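Local coordinates for protein carbon monoxide oxidation system transcription regulator CooA-1 (Carboxydothermus hydrogenoformans, PDB 6CPB) that senses carbon monoxide through a bound heme and probably acts as a DNA-binding transcription regulator, the piece given here being its heme domain, at residues Q27-S30 with I34-T37; K62-A67 with L125-G130. All coordinates share one frame; numbering follows the deposited sequence.

Contact 1: residues Q27-S30 with I34-T37; sequences QRYS and ILYT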
loop_
_atom_site.group_PDB
_atom_site.type_symbol
_atom_site.label_atom_id
_atom_site.label_comp_id
_atom_site.label_asym_id
_atom_site.label_seq_id
_atom_site.Cartn_x
_atom_site.Cartn_y
_atom_site.Cartn_z
ATOM N N GLN A 27 -7.895 -10.364 19.845
ATOM C CA GLN A 27 -9.029 -11.214 19.493
ATOM C C GLN A 27 -8.494 -12.486 18.859
ATOM O O GLN A 27 -7.497 -12.455 18.133
ATOM C CB GLN A 27 -9.979 -10.468 18.554
ATOM C CG GLN A 27 -11.319 -11.163 18.365
ATOM C CD GLN A 27 -12.396 -10.221 17.860
ATOM O OE1 GLN A 27 -12.275 -8.998 17.950
ATOM N NE2 GLN A 27 -13.471 -10.783 17.349
ATOM N N ARG A 28 -9.174 -13.594 19.145
ATOM C CA ARG A 28 -8.814 -14.909 18.643
ATOM C C ARG A 28 -9.843 -15.400 17.632
ATOM O O ARG A 28 -11.041 -15.117 17.750
ATOM C CB ARG A 28 -8.757 -15.908 19.797
ATOM C CG ARG A 28 -7.621 -15.673 20.754
ATOM C CD ARG A 28 -7.787 -16.432 22.059
ATOM N NE ARG A 28 -7.800 -17.886 21.908
ATOM C CZ ARG A 28 -6.723 -18.665 21.880
ATOM N NH1 ARG A 28 -5.509 -18.141 21.948
ATOM N NH2 ARG A 28 -6.864 -19.981 21.766
ATOM N N TYR A 29 -9.351 -16.169 16.661
ATOM C CA TYR A 29 -10.158 -16.702 15.572
ATOM C C TYR A 29 -9.756 -18.138 15.306
ATOM O O TYR A 29 -8.574 -18.477 15.316
ATOM C CB TYR A 29 -9.947 -15.893 14.280
ATOM C CG TYR A 29 -10.244 -14.436 14.473
ATOM C CD1 TYR A 29 -9.248 -13.568 14.903
ATOM C CD2 TYR A 29 -11.522 -13.938 14.289
ATOM C CE1 TYR A 29 -9.514 -12.243 15.116
ATOM C CE2 TYR A 29 -11.809 -12.604 14.509
ATOM C CZ TYR A 29 -10.792 -11.766 14.911
ATOM O OH TYR A 29 -11.014 -10.430 15.139
ATOM N N SER A 30 -10.740 -18.965 15.030
ATOM C CA SER A 30 -10.458 -20.322 14.608
ATOM C C SER A 30 -10.289 -20.390 13.096
ATOM O O SER A 30 -10.701 -19.505 12.349
ATOM C CB SER A 30 -11.587 -21.241 15.035
ATOM O OG SER A 30 -12.829 -20.794 14.526
ATOM N N ILE A 34 -14.085 -15.620 9.631
ATOM C CA ILE A 34 -13.972 -14.335 8.951
ATOM C C ILE A 34 -13.657 -13.271 9.997
ATOM O O ILE A 34 -14.452 -13.047 10.912
ATOM C CB ILE A 34 -15.276 -13.998 8.216
ATOM C CG1 ILE A 34 -15.693 -15.136 7.279
ATOM C CG2 ILE A 34 -15.119 -12.665 7.486
ATOM C CD1 ILE A 34 -14.674 -15.510 6.254
ATOM N N LEU A 35 -12.511 -12.601 9.853
ATOM C CA LEU A 35 -12.123 -11.526 10.769
ATOM C C LEU A 35 -12.898 -10.251 10.493
ATOM O O LEU A 35 -13.454 -9.643 11.416
ATOM C CB LEU A 35 -10.627 -11.224 10.659
ATOM C CG LEU A 35 -9.659 -12.173 11.356
ATOM C CD1 LEU A 35 -9.606 -13.544 10.698
ATOM C CD2 LEU A 35 -8.288 -11.555 11.378
ATOM N N TYR A 36 -12.902 -9.805 9.239
ATOM C CA TYR A 36 -13.510 -8.539 8.853
ATOM C C TYR A 36 -13.975 -8.653 7.411
ATOM O O TYR A 36 -13.530 -9.537 6.669
ATOM C CB TYR A 36 -12.536 -7.354 8.966
ATOM C CG TYR A 36 -11.987 -7.127 10.353
ATOM C CD1 TYR A 36 -12.799 -6.652 11.378
ATOM C CD2 TYR A 36 -10.653 -7.390 10.652
ATOM C CE1 TYR A 36 -12.300 -6.451 12.646
ATOM C CE2 TYR A 36 -10.149 -7.187 11.927
ATOM C CZ TYR A 36 -10.978 -6.721 12.914
ATOM O OH TYR A 36 -10.461 -6.516 14.179
ATOM N N THR A 37 -14.846 -7.738 7.008
ATOM C CA THR A 37 -15.404 -7.716 5.662
ATOM C C THR A 37 -15.325 -6.306 5.120
ATOM O O THR A 37 -15.027 -5.353 5.856
ATOM C CB THR A 37 -16.872 -8.165 5.647
ATOM O OG1 THR A 37 -17.669 -7.184 6.310
ATOM C CG2 THR A 37 -17.055 -9.522 6.282
HETATM O O HOH W 1 -13.356 -9.539 14.178
#
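The phenol ring of Y29 lies over the branched end of L35. CG of L35 stands 3.6 Å from the centroid of the Y29 ring and only 4° off its normal, a CH-pi contact at the middle of one face. The two methyls meet different parts of that face: CD1 of L35 comes 3.9 Å from CG of Y29, while CD2 of L35 is 4.0 Å from CE1 of Y29. Leucine suits the spot because its branch offers a methine hydrogen and two methyls to a flat surface. CG of Y29 is anti to the carbonyl carbon and beside the backbone N (chi1 -57°), which carries the ring across the gap to L35.

The ring's polar end is met separately. A water in the ring plane, at its edge, lies 2.7 Å from OH of Y29 and donates to O of L35 at 2.8 Å, so the tyrosine that covers the leucine side chain is also linked to its backbone. OH of Y36 is 4.1 Å from OH of Y29, near but not bonded.

Further out, Y29 is held by backbone bonds to T89, in the sheet of strand 89-95, whereas L35 and Y36 both face I83 in a classic beta bulge of the other sheet. Without the ring, as with an alanine at Y29, the branch of L35 is likely to lose its flat cover and the water its phenol partner. Tyrosine thus joins edge strands of the two sheets of this cyclic-nucleotide-binding-type beta roll twice over, by the apolar face of its ring and, through one water, by its hydroxyl.

Contact 2: residues K62-A67 with L125-G130; sequences KEFTLA and LTIING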
loop_
_atom_site.group_PDB
_atom_site.type_symbol
_atom_site.label_atom_id
_atom_site.label_comp_id
_atom_site.label_asym_id
_atom_site.label_seq_id
_atom_site.Cartn_x
_atom_site.Cartn_y
_atom_site.Cartn_z
ATOM N N LYS A 62 -17.574 -14.507 -8.131
ATOM C CA LYS A 62 -16.123 -14.541 -8.221
ATOM C C LYS A 62 -15.478 -14.337 -6.850
ATOM O O LYS A 62 -16.037 -13.684 -5.958
ATOM C CB LYS A 62 -15.617 -13.468 -9.207
ATOM C CG LYS A 62 -16.088 -13.671 -10.630
ATOM C CD LYS A 62 -15.486 -14.928 -11.202
ATOM C CE LYS A 62 -15.824 -15.088 -12.666
ATOM N NZ LYS A 62 -15.180 -16.296 -13.226
ATOM N N GLU A 63 -14.284 -14.903 -6.703
ATOM C CA GLU A 63 -13.478 -14.712 -5.507
ATOM C C GLU A 63 -12.011 -14.784 -5.894
ATOM O O GLU A 63 -11.591 -15.730 -6.575
ATOM C CB GLU A 63 -13.774 -15.780 -4.452
ATOM C CG GLU A 63 -13.056 -15.489 -3.143
ATOM C CD GLU A 63 -13.274 -16.519 -2.082
ATOM O OE1 GLU A 63 -14.426 -16.917 -1.855
ATOM O OE2 GLU A 63 -12.276 -16.919 -1.459
ATOM N N PHE A 64 -11.230 -13.808 -5.438
ATOM C CA PHE A 64 -9.805 -13.743 -5.724
ATOM C C PHE A 64 -9.046 -13.529 -4.425
ATOM O O PHE A 64 -9.283 -12.542 -3.722
ATOM C CB PHE A 64 -9.476 -12.576 -6.658
ATOM C CG PHE A 64 -10.256 -12.576 -7.930
ATOM C CD1 PHE A 64 -9.859 -13.358 -8.995
ATOM C CD2 PHE A 64 -11.369 -11.771 -8.073
ATOM C CE1 PHE A 64 -10.580 -13.359 -10.177
ATOM C CE2 PHE A 64 -12.094 -11.770 -9.252
ATOM C CZ PHE A 64 -11.694 -12.565 -10.295
ATOM N N THR A 65 -8.107 -14.414 -4.129
ATOM C CA THR A 65 -7.170 -14.155 -3.050
ATOM C C THR A 65 -6.226 -13.034 -3.461
ATOM O O THR A 65 -5.674 -13.039 -4.561
ATOM C CB THR A 65 -6.398 -15.421 -2.727
ATOM O OG1 THR A 65 -7.346 -16.391 -2.289
ATOM C CG2 THR A 65 -5.334 -15.184 -1.659
ATOM N N LEU A 66 -6.059 -12.064 -2.573
ATOM C CA LEU A 66 -5.200 -10.911 -2.800
ATOM C C LEU A 66 -3.839 -11.045 -2.139
ATOM O O LEU A 66 -2.847 -10.569 -2.685
ATOM C CB LEU A 66 -5.898 -9.647 -2.300
ATOM C CG LEU A 66 -7.221 -9.292 -2.981
ATOM C CD1 LEU A 66 -7.965 -8.198 -2.224
ATOM C CD2 LEU A 66 -6.993 -8.903 -4.420
ATOM N N ALA A 67 -3.772 -11.652 -0.964
ATOM C CA ALA A 67 -2.505 -11.897 -0.292
ATOM C C ALA A 67 -2.767 -12.820 0.880
ATOM O O ALA A 67 -3.883 -12.896 1.389
ATOM C CB ALA A 67 -1.844 -10.608 0.219
ATOM N N LEU A 125 -3.505 -5.514 -9.307
ATOM C CA LEU A 125 -3.283 -5.137 -10.700
ATOM C C LEU A 125 -3.055 -6.365 -11.566
ATOM O O LEU A 125 -3.469 -6.395 -12.735
ATOM C CB LEU A 125 -2.115 -4.166 -10.831
ATOM C CG LEU A 125 -2.252 -2.845 -10.079
ATOM C CD1 LEU A 125 -1.179 -1.882 -10.579
ATOM C CD2 LEU A 125 -3.629 -2.224 -10.183
ATOM N N THR A 126 -2.429 -7.401 -11.005
ATOM C CA THR A 126 -2.300 -8.663 -11.719
ATOM C C THR A 126 -3.667 -9.266 -12.031
ATOM O O THR A 126 -3.887 -9.783 -13.137
ATOM C CB THR A 126 -1.413 -9.604 -10.912
ATOM O OG1 THR A 126 -0.097 -9.041 -10.904
ATOM C CG2 THR A 126 -1.366 -11.012 -11.493
ATOM N N ILE A 127 -4.603 -9.201 -11.081
ATOM C CA ILE A 127 -5.955 -9.698 -11.336
ATOM C C ILE A 127 -6.615 -8.908 -12.460
ATOM O O ILE A 127 -7.220 -9.495 -13.365
ATOM C CB ILE A 127 -6.796 -9.689 -10.047
ATOM C CG1 ILE A 127 -6.247 -10.709 -9.054
ATOM C CG2 ILE A 127 -8.277 -9.954 -10.347
ATOM C CD1 ILE A 127 -6.635 -10.432 -7.612
ATOM N N ILE A 128 -6.514 -7.573 -12.421
ATOM C CA ILE A 128 -7.090 -6.760 -13.490
ATOM C C ILE A 128 -6.510 -7.173 -14.837
ATOM O O ILE A 128 -7.237 -7.377 -15.817
ATOM C CB ILE A 128 -6.852 -5.266 -13.213
ATOM C CG1 ILE A 128 -7.658 -4.807 -11.995
ATOM C CG2 ILE A 128 -7.219 -4.435 -14.445
ATOM C CD1 ILE A 128 -7.245 -3.445 -11.467
ATOM N N ASN A 129 -5.186 -7.290 -14.899
ATOM C CA ASN A 129 -4.510 -7.636 -16.140
ATOM C C ASN A 129 -5.014 -8.973 -16.677
ATOM O O ASN A 129 -5.202 -9.142 -17.890
ATOM C CB ASN A 129 -3.002 -7.665 -15.870
ATOM C CG ASN A 129 -2.178 -7.727 -17.130
ATOM O OD1 ASN A 129 -2.146 -6.782 -17.908
ATOM N ND2 ASN A 129 -1.510 -8.845 -17.341
ATOM N N GLY A 130 -5.250 -9.934 -15.786
ATOM C CA GLY A 130 -5.761 -11.227 -16.212
ATOM C C GLY A 130 -7.198 -11.172 -16.686
ATOM O O GLY A 130 -7.538 -11.769 -17.708
#
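Strand 62-67 and helix 125-130 run in roughly opposed directions, their axes inclined at 145° and 10.1 Å apart at closest approach. The backbones come nearest at F64 and I127, whose CA atoms are 7.9 Å apart, and side chains fill the space between.

I127 does most of the filling, with its two arms reaching different partners. Its CG2 lies over one face of the F64 ring, 4.0 Å from the ring centroid and 8° off the normal, a CH-pi contact near the centre. Its longer arm goes to the strand: CD1 of I127 is 3.7 Å from CB of F64 and 3.6 Å from CD2 of L66. While CG2 meets the ring, CG1 extends further (chi2 158°) and carries CD1 to these two carbons. A beta-branched isoleucine fits such a forked task, and phenylalanine supplies the flat surface for it.

The strand is an edge of its sheet within the chain, paired with strand 52-59, where L66 and A67 both face V55 in a classic beta bulge; on its other side N123 bonds to the L66 carbonyl, F64 packs on L131 and L66 on L120, all three from helix 108-135. This helix corresponds to the long dimerisation helix that follows the beta roll in CRP-family regulators. Its I128 packs on I128 of the second subunit and N129 bonds to Y59 of that subunit, so the edge strand of the sheet rests on a helix that also meets the second subunit.

Both contacts are partly buried, and each has one buried leucine, L35 or L66, beside more exposed neighbours. They reach the same sheet at its two outermost strands within the chain: contact 1 at strand 34-36, contact 2 at strand 62-70, with centres 22 Å apart and no touch between them. Contact 1 joins that sheet to the other sheet of the beta roll over a short loop, whereas contact 2 brings it to the long helix from far along the sequence. A CH-pi contact occurs in each, but contact 1 adds a water bridge to a hydroxyl, while contact 2 is apolar and lies beside the second subunit.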